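Local coordinates for protein flavin adenine dinucleotide synthase (Saccharomyces cerevisiae, PDB 2WSI) that catalyses the transfer of an adenylyl group from ATP to flavin mononucleotide, forming the coenzyme flavin adenine dinucleotide and diphosphate, at residues Met1-Ala6 with Ser75-Tyr80; Ala7-Glu12 with Ser124-Leu129; Glu12-Tyr17 with Glu32-Thr37; Leu69-Leu74 with Leu207-Pro212. All blocks are in the same frame, centred on the assembly; numbering follows the deposited sequence.

Interaction 1: residues Met1-Ala6 with Ser75-Tyr80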
loop_
_atom_site.group_PDB
_atom_site.type_symbol
_atom_site.label_atom_id
_atom_site.label_comp_id
_atom_site.label_asym_id
_atom_site.label_seq_id
_atom_site.Cartn_x
_atom_site.Cartn_y
_atom_site.Cartn_z
ATOM N N MET A 1 1.631 4.704 -16.671
ATOM C CA MET A 1 1.937 3.797 -17.817
ATOM C C MET A 1 0.772 2.819 -18.033
ATOM O O MET A 1 -0.080 2.646 -17.157
ATOM C CB MET A 1 3.286 3.071 -17.594
ATOM C CG MET A 1 3.343 1.980 -16.457
ATOM S SD MET A 1 5.014 1.459 -15.878
ATOM C CE MET A 1 5.375 2.826 -14.752
ATOM N N GLN A 2 0.714 2.193 -19.206
ATOM C CA GLN A 2 -0.300 1.187 -19.475
ATOM C C GLN A 2 -0.201 0.044 -18.479
ATOM O O GLN A 2 0.886 -0.253 -17.968
ATOM C CB GLN A 2 -0.170 0.626 -20.887
ATOM C CG GLN A 2 -0.371 1.687 -21.982
ATOM C CD GLN A 2 -1.796 2.260 -22.038
ATOM O OE1 GLN A 2 -2.789 1.564 -21.795
ATOM N NE2 GLN A 2 -1.891 3.534 -22.385
ATOM N N LEU A 3 -1.332 -0.617 -18.249
ATOM C CA LEU A 3 -1.423 -1.639 -17.194
ATOM C C LEU A 3 -0.451 -2.801 -17.388
ATOM O O LEU A 3 0.169 -3.250 -16.429
ATOM C CB LEU A 3 -2.852 -2.163 -17.080
ATOM C CG LEU A 3 -3.085 -3.155 -15.934
ATOM C CD1 LEU A 3 -2.798 -2.516 -14.556
ATOM C CD2 LEU A 3 -4.513 -3.655 -16.004
ATOM N N SER A 4 -0.290 -3.290 -18.614
ATOM C CA SER A 4 0.646 -4.396 -18.840
ATOM C C SER A 4 2.059 -3.997 -18.444
ATOM O O SER A 4 2.801 -4.813 -17.875
ATOM C CB SER A 4 0.650 -4.856 -20.308
ATOM O OG SER A 4 1.166 -3.839 -21.149
ATOM N N LYS A 5 2.440 -2.756 -18.732
ATOM C CA LYS A 5 3.781 -2.271 -18.363
ATOM C C LYS A 5 3.934 -2.101 -16.865
ATOM O O LYS A 5 4.986 -2.399 -16.333
ATOM C CB LYS A 5 4.137 -0.936 -19.027
ATOM C CG LYS A 5 3.946 -0.905 -20.544
ATOM C CD LYS A 5 4.910 -1.817 -21.282
ATOM C CE LYS A 5 6.373 -1.414 -21.052
ATOM N NZ LYS A 5 7.346 -2.298 -21.801
ATOM N N ALA A 6 2.898 -1.600 -16.195
ATOM C CA ALA A 6 2.949 -1.466 -14.743
ATOM C C ALA A 6 3.070 -2.841 -14.118
ATOM O O ALA A 6 3.817 -3.024 -13.146
ATOM C CB ALA A 6 1.689 -0.755 -14.218
ATOM N N SER A 75 2.305 -7.292 -9.627
ATOM C CA SER A 75 3.224 -8.384 -9.912
ATOM C C SER A 75 2.489 -9.702 -10.165
ATOM O O SER A 75 2.791 -10.430 -11.128
ATOM C CB SER A 75 4.217 -8.549 -8.761
ATOM O OG SER A 75 5.073 -9.639 -9.031
ATOM N N CYS A 76 1.517 -10.012 -9.319
ATOM C CA CYS A 76 0.712 -11.232 -9.502
ATOM C C CYS A 76 -0.199 -11.158 -10.718
ATOM O O CYS A 76 -0.529 -12.188 -11.345
ATOM C CB CYS A 76 -0.122 -11.499 -8.255
ATOM S SG CYS A 76 0.922 -11.984 -6.860
ATOM N N LEU A 77 -0.615 -9.947 -11.067
ATOM C CA LEU A 77 -1.454 -9.784 -12.266
ATOM C C LEU A 77 -0.648 -10.179 -13.524
ATOM O O LEU A 77 -1.155 -10.834 -14.461
ATOM C CB LEU A 77 -1.957 -8.331 -12.344
ATOM C CG LEU A 77 -2.879 -8.035 -13.514
ATOM C CD1 LEU A 77 -4.086 -8.934 -13.427
ATOM C CD2 LEU A 77 -3.294 -6.540 -13.543
ATOM N N TRP A 78 0.616 -9.783 -13.546
ATOM C CA TRP A 78 1.500 -10.148 -14.653
ATOM C C TRP A 78 1.567 -11.686 -14.751
ATOM O O TRP A 78 1.309 -12.285 -15.810
ATOM C CB TRP A 78 2.887 -9.588 -14.406
ATOM C CG TRP A 78 3.865 -9.835 -15.525
ATOM C CD1 TRP A 78 5.031 -10.580 -15.466
ATOM C CD2 TRP A 78 3.801 -9.299 -16.854
ATOM N NE1 TRP A 78 5.680 -10.543 -16.689
ATOM C CE2 TRP A 78 4.946 -9.763 -17.554
ATOM C CE3 TRP A 78 2.871 -8.495 -17.533
ATOM C CZ2 TRP A 78 5.178 -9.446 -18.901
ATOM C CZ3 TRP A 78 3.107 -8.180 -18.865
ATOM C CH2 TRP A 78 4.251 -8.654 -19.536
ATOM N N GLU A 79 1.902 -12.322 -13.638
ATOM C CA GLU A 79 1.989 -13.796 -13.618
ATOM C C GLU A 79 0.654 -14.473 -13.995
ATOM O O GLU A 79 0.623 -15.477 -14.698
ATOM C CB GLU A 79 2.493 -14.271 -12.236
ATOM C CG GLU A 79 2.712 -15.781 -12.146
ATOM C CD GLU A 79 3.578 -16.187 -10.956
ATOM O OE1 GLU A 79 4.431 -15.382 -10.527
ATOM O OE2 GLU A 79 3.391 -17.313 -10.454
ATOM N N TYR A 80 -0.456 -13.896 -13.555
ATOM C CA TYR A 80 -1.797 -14.439 -13.793
ATOM C C TYR A 80 -2.091 -14.545 -15.286
ATOM O O TYR A 80 -2.697 -15.500 -15.778
ATOM C CB TYR A 80 -2.833 -13.514 -13.133
ATOM C CG TYR A 80 -4.274 -13.699 -13.574
ATOM C CD1 TYR A 80 -5.066 -14.705 -13.024
ATOM C CD2 TYR A 80 -4.854 -12.838 -14.502
ATOM C CE1 TYR A 80 -6.397 -14.875 -13.407
ATOM C CE2 TYR A 80 -6.201 -12.981 -14.888
ATOM C CZ TYR A 80 -6.958 -14.006 -14.337
ATOM O OH TYR A 80 -8.275 -14.169 -14.694
#
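Ser4 and Trp78 mark the closest backbone approach, with Ser4 CA 7.2 Å from Trp78 CA where the start of helix 3-18 comes up beside the second half of helix 64-87. Gln2 is the N-cap residue of the first helix, and its carbonyl accepts the first-turn bond from Ala6 N. The contact rests on two pairs, one of them purely apolar. In that pair Leu3 and Leu77 cross at about a right angle. Their methyls meet first, with Leu3 CD2 4.0 Å from Leu77 CD2. The same Leu77 methyl also lies 4.1 Å from Leu3 CG, so one branch of Leu77 rests against the fork of Leu3. The second pair joins Trp78 to the backbone of Ser4. The indole carries its six-membered ring to the helix, and CZ3 comes within 3.5 Å of Ser4 O. The oxygen meets the ring obliquely. With CG anti to the backbone N (chi1 -177°), the Trp78 side chain reaches along helix 3-18, where Glu8 and Tyr11 also touch it. Met1 is tied by its backbone to Arg126, at the end of helix 114-126. On helix 64-87, Cys76 and Glu79 of the same segment turn to helix 25-45, so this helix has neighbours in both N-terminal helices.

Interaction 2: residues Ala7-Glu12 with Ser124-Leu129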
loop_
_atom_site.group_PDB
_atom_site.type_symbol
_atom_site.label_atom_id
_atom_site.label_comp_id
_atom_site.label_asym_id
_atom_site.label_seq_id
_atom_site.Cartn_x
_atom_site.Cartn_y
_atom_site.Cartn_z
ATOM N N ALA A 7 2.307 -3.794 -14.643
ATOM C CA ALA A 7 2.314 -5.152 -14.087
ATOM C C ALA A 7 3.690 -5.794 -14.272
ATOM O O ALA A 7 4.276 -6.347 -13.321
ATOM C CB ALA A 7 1.203 -6.010 -14.698
ATOM N N GLU A 8 4.231 -5.700 -15.484
ATOM C CA GLU A 8 5.558 -6.274 -15.758
ATOM C C GLU A 8 6.650 -5.594 -14.912
ATOM O O GLU A 8 7.532 -6.252 -14.376
ATOM C CB GLU A 8 5.911 -6.169 -17.265
ATOM C CG GLU A 8 7.037 -7.098 -17.654
ATOM C CD GLU A 8 8.415 -6.487 -17.460
ATOM O OE1 GLU A 8 8.534 -5.235 -17.443
ATOM O OE2 GLU A 8 9.392 -7.268 -17.359
ATOM N N MET A 9 6.571 -4.271 -14.776
ATOM C CA MET A 9 7.506 -3.540 -13.924
ATOM C C MET A 9 7.443 -4.055 -12.471
ATOM O O MET A 9 8.469 -4.371 -11.866
ATOM C CB MET A 9 7.230 -2.021 -13.967
ATOM C CG MET A 9 8.208 -1.188 -13.042
ATOM S SD MET A 9 7.830 0.601 -12.955
ATOM C CE MET A 9 6.322 0.543 -11.955
ATOM N N CYS A 10 6.242 -4.153 -11.913
ATOM C CA CYS A 10 6.099 -4.588 -10.516
ATOM C C CYS A 10 6.579 -6.044 -10.364
ATOM O O CYS A 10 7.182 -6.441 -9.363
ATOM C CB CYS A 10 4.635 -4.437 -10.103
ATOM S SG CYS A 10 4.184 -2.671 -9.885
ATOM N N TYR A 11 6.336 -6.834 -11.395
ATOM C CA TYR A 11 6.837 -8.195 -11.430
ATOM C C TYR A 11 8.358 -8.213 -11.333
ATOM O O TYR A 11 8.917 -9.026 -10.589
ATOM C CB TYR A 11 6.374 -8.932 -12.697
ATOM C CG TYR A 11 7.008 -10.296 -12.801
ATOM C CD1 TYR A 11 6.476 -11.389 -12.098
ATOM C CD2 TYR A 11 8.143 -10.497 -13.570
ATOM C CE1 TYR A 11 7.084 -12.660 -12.155
ATOM C CE2 TYR A 11 8.752 -11.771 -13.644
ATOM C CZ TYR A 11 8.210 -12.835 -12.943
ATOM O OH TYR A 11 8.790 -14.083 -13.029
ATOM N N GLU A 12 9.028 -7.327 -12.078
ATOM C CA GLU A 12 10.497 -7.286 -12.051
ATOM C C GLU A 12 10.973 -6.853 -10.675
ATOM O O GLU A 12 11.970 -7.369 -10.156
ATOM C CB GLU A 12 11.057 -6.315 -13.114
ATOM C CG GLU A 12 10.770 -6.735 -14.558
ATOM C CD GLU A 12 11.388 -5.788 -15.592
ATOM O OE1 GLU A 12 11.890 -4.700 -15.223
ATOM O OE2 GLU A 12 11.379 -6.130 -16.792
ATOM N N SER A 124 -2.460 6.751 -9.504
ATOM C CA SER A 124 -3.516 6.162 -10.339
ATOM C C SER A 124 -3.097 6.214 -11.808
ATOM O O SER A 124 -3.392 5.317 -12.586
ATOM C CB SER A 124 -4.833 6.915 -10.161
ATOM O OG SER A 124 -5.450 6.536 -8.941
ATOM N N GLU A 125 -2.420 7.291 -12.201
ATOM C CA GLU A 125 -1.959 7.397 -13.577
ATOM C C GLU A 125 -0.718 6.520 -13.823
ATOM O O GLU A 125 -0.605 5.888 -14.879
ATOM C CB GLU A 125 -1.705 8.858 -13.961
ATOM C CG GLU A 125 -3.006 9.687 -13.954
ATOM C CD GLU A 125 -3.719 9.729 -15.310
ATOM O OE1 GLU A 125 -3.426 8.858 -16.165
ATOM O OE2 GLU A 125 -4.564 10.643 -15.517
ATOM N N ARG A 126 0.201 6.463 -12.862
ATOM C CA ARG A 126 1.354 5.581 -12.996
ATOM C C ARG A 126 0.942 4.098 -13.126
ATOM O O ARG A 126 1.506 3.352 -13.917
ATOM C CB ARG A 126 2.271 5.728 -11.780
ATOM C CG ARG A 126 3.658 5.133 -11.963
ATOM C CD ARG A 126 4.544 5.366 -10.703
ATOM N NE ARG A 126 5.811 4.643 -10.805
ATOM C CZ ARG A 126 6.748 4.868 -11.728
ATOM N NH1 ARG A 126 6.569 5.809 -12.648
ATOM N NH2 ARG A 126 7.871 4.139 -11.737
ATOM N N TYR A 127 -0.003 3.646 -12.314
ATOM C CA TYR A 127 -0.299 2.197 -12.283
ATOM C C TYR A 127 -1.536 1.869 -13.125
ATOM O O TYR A 127 -2.011 0.750 -13.106
ATOM C CB TYR A 127 -0.511 1.717 -10.859
ATOM C CG TYR A 127 0.654 1.988 -9.960
ATOM C CD1 TYR A 127 1.935 1.601 -10.319
ATOM C CD2 TYR A 127 0.480 2.652 -8.750
ATOM C CE1 TYR A 127 3.020 1.857 -9.492
ATOM C CE2 TYR A 127 1.559 2.899 -7.906
ATOM C CZ TYR A 127 2.819 2.498 -8.287
ATOM O OH TYR A 127 3.887 2.748 -7.465
ATOM N N CYS A 128 -2.057 2.867 -13.837
ATOM C CA CYS A 128 -3.174 2.653 -14.756
ATOM C C CYS A 128 -4.383 2.084 -14.012
ATOM O O CYS A 128 -4.959 1.039 -14.386
ATOM C CB CYS A 128 -2.760 1.695 -15.899
ATOM S SG CYS A 128 -3.791 1.856 -17.373
ATOM N N LEU A 129 -4.760 2.798 -12.961
ATOM C CA LEU A 129 -5.929 2.469 -12.168
ATOM C C LEU A 129 -7.146 3.179 -12.717
ATOM O O LEU A 129 -7.080 4.339 -13.074
ATOM C CB LEU A 129 -5.730 2.954 -10.734
ATOM C CG LEU A 129 -4.408 2.493 -10.119
ATOM C CD1 LEU A 129 -4.323 2.967 -8.645
ATOM C CD2 LEU A 129 -4.289 0.972 -10.240
#
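Met9 reaches from helix 3-18 to Arg126 and Tyr127 at the end of helix 114-126. Its chain runs extended from the backbone, with CG anti to the backbone N (chi1 179°), and bends only at the thioether, where chi3 is 72°. This bend sets the CE methyl beside Tyr127. CE lies 4.3 Å from Tyr127 CE1 and meets the ring at its edge, near the ring plane. Met9 SD is 3.7 Å from Arg126 NH2, and CE is nearly as close to that nitrogen, at 3.9 Å. The sulfur approaches the guanidinium obliquely, and the two side chains cross at about a right angle. Arg126 is extended from CG to NE, which carries its charged end up to Met9. Arg126 NE forms a salt bridge with Glu211 OE1. The phenol of Tyr127 also bonds to Glu211, and to Gln67. The thioether therefore packs beside polar groups that have their own partners. Past the helix the chain turns through Cys128, which has a positive phi, and enters strand 129-133. This edge strand runs beside strand 102-106, and Cys128 bonds through its backbone to Leu102. Helix 64-87 flanks the contact, and its Leu71 touches both Tyr127 and Cys10.

Interaction 3: residues Glu12-Tyr17 with Glu32-Thr37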
loop_
_atom_site.group_PDB
_atom_site.type_symbol
_atom_site.label_atom_id
_atom_site.label_comp_id
_atom_site.label_asym_id
_atom_site.label_seq_id
_atom_site.Cartn_x
_atom_site.Cartn_y
_atom_site.Cartn_z
ATOM N N GLU A 12 9.028 -7.327 -12.078
ATOM C CA GLU A 12 10.497 -7.286 -12.051
ATOM C C GLU A 12 10.973 -6.853 -10.675
ATOM O O GLU A 12 11.970 -7.369 -10.156
ATOM C CB GLU A 12 11.057 -6.315 -13.114
ATOM C CG GLU A 12 10.770 -6.735 -14.558
ATOM C CD GLU A 12 11.388 -5.788 -15.592
ATOM O OE1 GLU A 12 11.890 -4.700 -15.223
ATOM O OE2 GLU A 12 11.379 -6.130 -16.792
ATOM N N ILE A 13 10.260 -5.907 -10.078
ATOM C CA ILE A 13 10.656 -5.376 -8.770
ATOM C C ILE A 13 10.580 -6.465 -7.730
ATOM O O ILE A 13 11.475 -6.634 -6.916
ATOM C CB ILE A 13 9.784 -4.158 -8.375
ATOM C CG1 ILE A 13 10.198 -2.942 -9.219
ATOM C CG2 ILE A 13 9.941 -3.809 -6.886
ATOM C CD1 ILE A 13 9.264 -1.706 -9.074
ATOM N N THR A 14 9.487 -7.198 -7.750
ATOM C CA THR A 14 9.240 -8.196 -6.742
ATOM C C THR A 14 10.219 -9.351 -6.949
ATOM O O THR A 14 10.836 -9.833 -6.011
ATOM C CB THR A 14 7.771 -8.648 -6.824
ATOM O OG1 THR A 14 6.934 -7.483 -6.634
ATOM C CG2 THR A 14 7.464 -9.670 -5.737
ATOM N N ASN A 15 10.383 -9.755 -8.200
ATOM C CA ASN A 15 11.352 -10.798 -8.556
ATOM C C ASN A 15 12.770 -10.414 -8.109
ATOM O O ASN A 15 13.500 -11.206 -7.528
ATOM C CB ASN A 15 11.329 -11.024 -10.072
ATOM C CG ASN A 15 11.956 -12.370 -10.476
ATOM O OD1 ASN A 15 11.780 -13.380 -9.804
ATOM N ND2 ASN A 15 12.660 -12.374 -11.592
ATOM N N SER A 16 13.141 -9.177 -8.381
ATOM C CA SER A 16 14.421 -8.656 -7.974
ATOM C C SER A 16 14.575 -8.700 -6.440
ATOM O O SER A 16 15.629 -9.091 -5.920
ATOM C CB SER A 16 14.580 -7.239 -8.516
ATOM O OG SER A 16 15.800 -6.677 -8.100
ATOM N N TYR A 17 13.526 -8.330 -5.705
ATOM C CA TYR A 17 13.605 -8.375 -4.252
ATOM C C TYR A 17 13.799 -9.820 -3.808
ATOM O O TYR A 17 14.564 -10.096 -2.871
ATOM C CB TYR A 17 12.342 -7.810 -3.577
ATOM C CG TYR A 17 12.555 -7.577 -2.092
ATOM C CD1 TYR A 17 12.855 -6.304 -1.590
ATOM C CD2 TYR A 17 12.478 -8.644 -1.194
ATOM C CE1 TYR A 17 13.047 -6.108 -0.202
ATOM C CE2 TYR A 17 12.679 -8.475 0.140
ATOM C CZ TYR A 17 12.982 -7.227 0.641
ATOM O OH TYR A 17 13.165 -7.139 1.984
ATOM N N GLU A 32 9.900 -13.921 2.616
ATOM C CA GLU A 32 8.841 -14.832 3.015
ATOM C C GLU A 32 7.447 -14.181 2.990
ATOM O O GLU A 32 6.468 -14.830 2.601
ATOM C CB GLU A 32 9.064 -15.370 4.422
ATOM C CG GLU A 32 7.904 -16.241 4.890
ATOM C CD GLU A 32 8.089 -16.769 6.308
ATOM O OE1 GLU A 32 7.951 -15.966 7.262
ATOM O OE2 GLU A 32 8.360 -17.987 6.469
ATOM N N ALA A 33 7.334 -12.943 3.467
ATOM C CA ALA A 33 6.029 -12.271 3.454
ATOM C C ALA A 33 5.531 -12.089 2.004
ATOM O O ALA A 33 4.316 -12.169 1.721
ATOM C CB ALA A 33 6.125 -10.936 4.159
ATOM N N ILE A 34 6.465 -11.807 1.105
ATOM C CA ILE A 34 6.147 -11.677 -0.318
ATOM C C ILE A 34 5.614 -13.002 -0.860
ATOM O O ILE A 34 4.568 -13.059 -1.522
ATOM C CB ILE A 34 7.379 -11.242 -1.128
ATOM C CG1 ILE A 34 7.685 -9.755 -0.867
ATOM C CG2 ILE A 34 7.157 -11.412 -2.634
ATOM C CD1 ILE A 34 9.035 -9.331 -1.393
ATOM N N ARG A 35 6.317 -14.087 -0.574
ATOM C CA ARG A 35 5.875 -15.382 -1.092
ATOM C C ARG A 35 4.505 -15.790 -0.618
ATOM O O ARG A 35 3.711 -16.331 -1.387
ATOM C CB ARG A 35 6.890 -16.465 -0.765
ATOM C CG ARG A 35 8.032 -16.437 -1.763
ATOM C CD ARG A 35 8.925 -17.643 -1.585
ATOM N NE ARG A 35 9.880 -17.350 -0.537
ATOM C CZ ARG A 35 11.117 -16.946 -0.780
ATOM N NH1 ARG A 35 11.538 -16.849 -2.031
ATOM N NH2 ARG A 35 11.937 -16.682 0.223
ATOM N N LEU A 36 4.196 -15.515 0.639
ATOM C CA LEU A 36 2.876 -15.859 1.141
ATOM C C LEU A 36 1.770 -14.990 0.515
ATOM O O LEU A 36 0.726 -15.489 0.137
ATOM C CB LEU A 36 2.841 -15.680 2.645
ATOM C CG LEU A 36 1.498 -16.003 3.283
ATOM C CD1 LEU A 36 1.062 -17.460 2.998
ATOM C CD2 LEU A 36 1.645 -15.741 4.778
ATOM N N THR A 37 1.972 -13.679 0.490
ATOM C CA THR A 37 0.997 -12.793 -0.159
ATOM C C THR A 37 0.737 -13.226 -1.612
ATOM O O THR A 37 -0.418 -13.291 -2.062
ATOM C CB THR A 37 1.472 -11.339 -0.111
ATOM O OG1 THR A 37 1.515 -10.890 1.252
ATOM C CG2 THR A 37 0.530 -10.435 -0.899
#
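Thr14, Tyr17 and Ile34 join the two arms of a helical hairpin, the consecutive helices 3-18 and 25-45, which run here in roughly opposite senses. The backbones are nearest where Thr14 CA lies 7.9 Å from Ile34 CA. Ile34 bridges with both of its branches. Ile34 CG2 stands anti to the backbone N and lies 3.6 Å from Thr14 CG2. The two side chains slide past each other in opposite directions. The longer branch goes to Tyr17. Its terminal methyl CD1 comes within 3.5 Å of Tyr17 CD2 and 4.0 Å of Tyr17 CG, approaching the ring obliquely. Tyr17 is further enclosed by Phe205 and Tyr208 of helix 199-209, both in edge-to-face stacks. With chi1 of Thr14 at -58°, its methyl is sent to Ile34 while OG1 bonds to Cys10 O, one turn back in its own helix. The phenol of Tyr17 bonds to Ser204 OG, and Tyr17 O accepts from Gln31 NE2 of helix 25-45. All three residues are buried. The polar ends of Thr14 and Tyr17 are bonded away from Ile34. Between these side chains the contact is methyl against methyl and methyl against ring, held by fit and exclusion of water.

Interaction 4: residues Leu69-Leu74 with Leu207-Pro212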
loop_
_atom_site.group_PDB
_atom_site.type_symbol
_atom_site.label_atom_id
_atom_site.label_comp_id
_atom_site.label_asym_id
_atom_site.label_seq_id
_atom_site.Cartn_x
_atom_site.Cartn_y
_atom_site.Cartn_z
ATOM N N LEU A 69 0.878 -3.411 -1.227
ATOM C CA LEU A 69 -0.041 -4.427 -1.735
ATOM C C LEU A 69 -0.321 -4.255 -3.215
ATOM O O LEU A 69 -0.331 -5.221 -3.986
ATOM C CB LEU A 69 -1.356 -4.430 -0.956
ATOM C CG LEU A 69 -2.303 -5.572 -1.321
ATOM C CD1 LEU A 69 -1.568 -6.926 -1.387
ATOM C CD2 LEU A 69 -3.519 -5.613 -0.408
ATOM N N LEU A 70 -0.530 -3.013 -3.628
ATOM C CA LEU A 70 -0.777 -2.753 -5.045
ATOM C C LEU A 70 0.401 -3.188 -5.913
ATOM O O LEU A 70 0.211 -3.806 -6.960
ATOM C CB LEU A 70 -1.075 -1.254 -5.257
ATOM C CG LEU A 70 -1.313 -0.909 -6.726
ATOM C CD1 LEU A 70 -2.451 -1.753 -7.313
ATOM C CD2 LEU A 70 -1.629 0.599 -6.866
ATOM N N LEU A 71 1.632 -2.908 -5.478
ATOM C CA LEU A 71 2.797 -3.389 -6.219
ATOM C C LEU A 71 2.803 -4.919 -6.286
ATOM O O LEU A 71 3.027 -5.478 -7.343
ATOM C CB LEU A 71 4.117 -2.894 -5.614
ATOM C CG LEU A 71 4.343 -1.391 -5.512
ATOM C CD1 LEU A 71 5.685 -1.117 -4.819
ATOM C CD2 LEU A 71 4.287 -0.724 -6.887
ATOM N N LEU A 72 2.548 -5.597 -5.165
ATOM C CA LEU A 72 2.486 -7.074 -5.160
ATOM C C LEU A 72 1.351 -7.612 -6.043
ATOM O O LEU A 72 1.497 -8.613 -6.745
ATOM C CB LEU A 72 2.335 -7.610 -3.724
ATOM C CG LEU A 72 3.522 -7.222 -2.844
ATOM C CD1 LEU A 72 3.177 -7.566 -1.396
ATOM C CD2 LEU A 72 4.793 -7.933 -3.323
ATOM N N TYR A 73 0.224 -6.917 -6.014
ATOM C CA TYR A 73 -0.962 -7.311 -6.751
ATOM C C TYR A 73 -0.669 -7.225 -8.251
ATOM O O TYR A 73 -0.997 -8.142 -9.015
ATOM C CB TYR A 73 -2.089 -6.342 -6.397
ATOM C CG TYR A 73 -3.472 -6.752 -6.858
ATOM C CD1 TYR A 73 -4.236 -7.626 -6.084
ATOM C CD2 TYR A 73 -4.027 -6.247 -8.016
ATOM C CE1 TYR A 73 -5.507 -7.985 -6.448
ATOM C CE2 TYR A 73 -5.323 -6.607 -8.420
ATOM C CZ TYR A 73 -6.061 -7.479 -7.609
ATOM O OH TYR A 73 -7.348 -7.858 -7.925
ATOM N N LEU A 74 -0.019 -6.140 -8.662
ATOM C CA LEU A 74 0.342 -5.955 -10.073
ATOM C C LEU A 74 1.352 -6.996 -10.499
ATOM O O LEU A 74 1.272 -7.529 -11.598
ATOM C CB LEU A 74 0.912 -4.538 -10.311
ATOM C CG LEU A 74 -0.194 -3.462 -10.255
ATOM C CD1 LEU A 74 0.389 -2.077 -10.121
ATOM C CD2 LEU A 74 -1.107 -3.590 -11.480
ATOM N N LEU A 207 10.995 0.819 0.084
ATOM C CA LEU A 207 12.216 1.563 -0.220
ATOM C C LEU A 207 13.017 0.869 -1.305
ATOM O O LEU A 207 13.511 1.524 -2.224
ATOM C CB LEU A 207 13.095 1.728 1.036
ATOM C CG LEU A 207 12.544 2.719 2.051
ATOM C CD1 LEU A 207 13.354 2.679 3.379
ATOM C CD2 LEU A 207 12.491 4.144 1.459
ATOM N N TYR A 208 13.162 -0.455 -1.210
ATOM C CA TYR A 208 13.797 -1.195 -2.306
ATOM C C TYR A 208 13.147 -0.972 -3.677
ATOM O O TYR A 208 13.853 -0.967 -4.703
ATOM C CB TYR A 208 13.829 -2.695 -2.047
ATOM C CG TYR A 208 14.599 -3.419 -3.159
ATOM C CD1 TYR A 208 15.991 -3.384 -3.186
ATOM C CD2 TYR A 208 13.936 -4.102 -4.177
ATOM C CE1 TYR A 208 16.721 -4.022 -4.197
ATOM C CE2 TYR A 208 14.662 -4.755 -5.217
ATOM C CZ TYR A 208 16.059 -4.705 -5.194
ATOM O OH TYR A 208 16.821 -5.319 -6.154
ATOM N N SER A 209 11.826 -0.792 -3.715
ATOM C CA SER A 209 11.119 -0.710 -5.010
ATOM C C SER A 209 11.527 0.526 -5.796
ATOM O O SER A 209 11.370 0.572 -7.030
ATOM C CB SER A 209 9.595 -0.682 -4.845
ATOM O OG SER A 209 9.140 0.557 -4.311
ATOM N N ASN A 210 11.970 1.538 -5.053
ATOM C CA ASN A 210 12.266 2.873 -5.580
ATOM C C ASN A 210 11.044 3.569 -6.144
ATOM O O ASN A 210 11.175 4.616 -6.768
ATOM C CB ASN A 210 13.357 2.849 -6.666
ATOM C CG ASN A 210 14.081 4.193 -6.787
ATOM O OD1 ASN A 210 14.244 4.916 -5.799
ATOM N ND2 ASN A 210 14.488 4.545 -8.002
ATOM N N GLU A 211 9.863 3.006 -5.914
ATOM C CA GLU A 211 8.610 3.661 -6.347
ATOM C C GLU A 211 8.352 4.928 -5.523
ATOM O O GLU A 211 8.821 5.046 -4.395
ATOM C CB GLU A 211 7.433 2.682 -6.214
ATOM C CG GLU A 211 7.454 1.593 -7.290
ATOM C CD GLU A 211 7.148 2.196 -8.667
ATOM O OE1 GLU A 211 5.992 2.614 -8.893
ATOM O OE2 GLU A 211 8.069 2.290 -9.499
ATOM N N PRO A 212 7.611 5.887 -6.089
ATOM C CA PRO A 212 7.367 7.113 -5.330
ATOM C C PRO A 212 6.442 6.805 -4.161
ATOM O O PRO A 212 5.531 6.026 -4.308
ATOM C CB PRO A 212 6.659 8.023 -6.345
ATOM C CG PRO A 212 6.040 7.080 -7.368
ATOM C CD PRO A 212 6.858 5.834 -7.365
#
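Leu71 meets the aliphatic stem of Glu211, not its flat carboxylate, and no aromatic ring takes part across this contact. Leu71 CD2 lies 3.9 Å from Glu211 CG, and the two side chains cross obliquely. The Glu211 chain bends at chi2 (-69°), and its carboxylate goes on to Arg126 and Tyr127. The other methyl of Leu71 faces Ser209, with CD1 3.9 Å from Ser209 CB and equally far from Ser209 OG. That hydroxyl works within its own turn. At chi1 72°, OG accepts from Glu211 N at 3.0 Å with an N-H...O angle of 161°. This is an ST turn. OG also bonds to Leu206 O, within the helix. With an alanine here, Glu211 N would probably lose its acceptor, and the turn that aims the Glu211 stem at Leu71 would be held less firmly. A buried leucine thus packs on two polar residues by their carbon atoms and a hydroxyl already engaged by the backbone.

Helix 3-18 carries interactions 1, 2 and 3 in succession, while helix 64-87 takes part in interactions 1 and 4. Interactions 1 and 2 have centres about 6 Å apart; interaction 3 lies about 15 Å from both. Interaction 4 is about 9 Å from interaction 2 and 10 Å from interaction 3. Along the chain, interaction 3 is nested inside the loops closed by interactions 1 and 2, and interaction 4 crosses both. A probable hydrogen bond between Ser16 OG and Tyr208 OH (2.6 Å) links interactions 3 and 4. Interactions 1 and 2 set helix 3-18 against helices 64-87 and 114-126, interaction 3 joins it to helix 25-45, and interaction 4 packs within the PAPS reductase-like part, away from FAD.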